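Local coordinates for protein probable N-glycosylase/DNA lyase (Thermotoga maritima, PDB 3N0U) that belongs to the helix-hairpin-helix family of DNA glycosylase/lyases and is probably a DNA repair enzyme of this all-helical class, at residues 122-127 / 150-155. Sequence-based numbering, arbitrary orientation.
Sequences GDPFQS and TGVEDL
L155 and F125 make the aromatic part of this contact: the methyl CD2 of L155 sits over one face of the F125 ring, 3.8 Å from the ring centroid and 19° off the normal. Distance and small tilt together make this a CH-pi contact, displaced toward the rim, and the closest pair bears this out, with L155 CD2 3.7 Å from F125 CE1. The two side chains run past each other in opposite directions. The other methyl of L155 turns to P124, its CD1 lying 4.2 Å from P124 CB, so the two methyls of L155 divide between F125 and P124, the first two residues of helix 124-134. P124 meets the loop with its own ring: CB is 3.7 Å from V152 CG1, while CG is 4.0 Å from D154 OD1, the aspartate crossing the proline at a slant. The CB of V152 points toward the helix start, and with CG1 anti to the backbone N (chi1 171°) it is this branch that meets P124 CB. No hydrogen bond joins the two segments; the 216 Å² they bury together rests on these van der Waals contacts. The helix start is capped within 122-127. D123 OD2 accepts from Q126 N at 3.1 Å through its anti lone pair, and more weakly from F125 N, which identifies D123 as the N-cap. Beyond the contact, L155 and V152 also touch L147, and both F125 and L155 reach E188 of helix 181-198. G151, with positive phi, is the C-prime residue of a Schellman motif ending helix 140-148. The contact thus packs a capped helix start, that of helix 124-134, against the loop leaving a Schellman-terminated helix, within the all-helical fold of the 8-oxoguanine DNA glycosylase family (HHH clan), to which this probable glycosylase/lyase belongs.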
loop_
_atom_site.group_PDB
_atom_site.type_symbol
_atom_site.label_atom_id
_atom_site.label_comp_id
_atom_site.label_asym_id
_atom_site.label_seq_id
_atom_site.Cartn_x
_atom_site.Cartn_y
_atom_site.Cartn_z
ATOM N N GLY A 122 -1.228 10.939 12.648
ATOM C CA GLY A 122 -0.731 12.257 12.303
ATOM C C GLY A 122 -1.178 12.715 10.928
ATOM O O GLY A 122 -1.945 12.028 10.258
ATOM N N ASP A 123 -0.705 13.885 10.504
ATOM C CA ASP A 123 -1.001 14.363 9.165
ATOM C C ASP A 123 -0.414 13.357 8.203
ATOM O O ASP A 123 0.784 13.093 8.253
ATOM C CB ASP A 123 -0.379 15.729 8.928
ATOM C CG ASP A 123 -0.670 16.256 7.549
ATOM O OD1 ASP A 123 -1.643 17.022 7.394
ATOM O OD2 ASP A 123 0.063 15.890 6.614
ATOM N N PRO A 124 -1.251 12.769 7.343
ATOM C CA PRO A 124 -0.739 11.671 6.523
ATOM C C PRO A 124 0.347 12.075 5.557
ATOM O O PRO A 124 1.179 11.231 5.245
ATOM C CB PRO A 124 -1.971 11.185 5.766
ATOM C CG PRO A 124 -3.005 12.223 5.942
ATOM C CD PRO A 124 -2.704 12.944 7.198
ATOM N N PHE A 125 0.376 13.326 5.109
ATOM C CA PHE A 125 1.429 13.737 4.185
ATOM C C PHE A 125 2.737 13.799 4.953
ATOM O O PHE A 125 3.770 13.397 4.437
ATOM C CB PHE A 125 1.080 15.060 3.493
ATOM C CG PHE A 125 -0.106 14.940 2.571
ATOM C CD1 PHE A 125 0.063 14.630 1.236
ATOM C CD2 PHE A 125 -1.396 15.067 3.068
ATOM C CE1 PHE A 125 -1.038 14.479 0.390
ATOM C CE2 PHE A 125 -2.502 14.926 2.233
ATOM C CZ PHE A 125 -2.318 14.619 0.894
ATOM N N GLN A 126 2.693 14.275 6.195
ATOM C CA GLN A 126 3.914 14.365 6.981
ATOM C C GLN A 126 4.370 12.963 7.399
ATOM O O GLN A 126 5.563 12.660 7.382
ATOM C CB GLN A 126 3.717 15.267 8.192
ATOM C CG GLN A 126 3.379 16.689 7.821
ATOM C CD GLN A 126 3.273 17.581 9.026
ATOM O OE1 GLN A 126 3.578 17.165 10.140
ATOM N NE2 GLN A 126 2.841 18.815 8.814
ATOM N N SER A 127 3.425 12.107 7.765
ATOM C CA SER A 127 3.773 10.737 8.143
ATOM C C SER A 127 4.402 9.986 6.982
ATOM O O SER A 127 5.355 9.246 7.169
ATOM C CB SER A 127 2.544 9.996 8.674
ATOM O OG SER A 127 2.148 10.600 9.894
ATOM N N THR A 150 -3.959 1.389 7.141
ATOM C CA THR A 150 -4.352 1.690 8.512
ATOM C C THR A 150 -5.580 2.612 8.550
ATOM O O THR A 150 -5.961 3.098 9.606
ATOM C CB THR A 150 -3.211 2.362 9.315
ATOM O OG1 THR A 150 -3.040 3.731 8.896
ATOM C CG2 THR A 150 -1.934 1.605 9.140
ATOM N N GLY A 151 -6.181 2.846 7.389
ATOM C CA GLY A 151 -7.421 3.596 7.282
ATOM C C GLY A 151 -7.315 4.971 6.645
ATOM O O GLY A 151 -8.336 5.649 6.479
ATOM N N VAL A 152 -6.106 5.403 6.285
ATOM C CA VAL A 152 -5.951 6.724 5.662
ATOM C C VAL A 152 -6.548 6.744 4.250
ATOM O O VAL A 152 -6.310 5.834 3.446
ATOM C CB VAL A 152 -4.466 7.165 5.616
ATOM C CG1 VAL A 152 -4.286 8.424 4.775
ATOM C CG2 VAL A 152 -3.931 7.392 7.045
ATOM N N GLU A 153 -7.340 7.765 3.943
ATOM C CA GLU A 153 -7.992 7.816 2.641
ATOM C C GLU A 153 -7.420 8.839 1.669
ATOM O O GLU A 153 -7.751 8.814 0.476
ATOM C CB GLU A 153 -9.494 8.044 2.835
ATOM C CG GLU A 153 -10.182 6.809 3.462
ATOM C CD GLU A 153 -11.699 6.906 3.569
ATOM O OE1 GLU A 153 -12.370 7.117 2.524
ATOM O OE2 GLU A 153 -12.219 6.731 4.700
ATOM N N ASP A 154 -6.532 9.697 2.166
ATOM C CA ASP A 154 -6.060 10.871 1.441
ATOM C C ASP A 154 -5.008 10.595 0.365
ATOM O O ASP A 154 -4.732 11.480 -0.457
ATOM C CB ASP A 154 -5.444 11.860 2.448
ATOM C CG ASP A 154 -6.327 12.087 3.677
ATOM O OD1 ASP A 154 -6.534 11.138 4.481
ATOM O OD2 ASP A 154 -6.785 13.231 3.856
ATOM N N LEU A 155 -4.423 9.394 0.371
ATOM C CA LEU A 155 -3.195 9.123 -0.402
ATOM C C LEU A 155 -3.403 8.087 -1.495
ATOM O O LEU A 155 -4.143 7.138 -1.309
ATOM C CB LEU A 155 -2.081 8.626 0.528
ATOM C CG LEU A 155 -1.771 9.514 1.746
ATOM C CD1 LEU A 155 -0.588 8.902 2.524
ATOM C CD2 LEU A 155 -1.488 10.973 1.322
#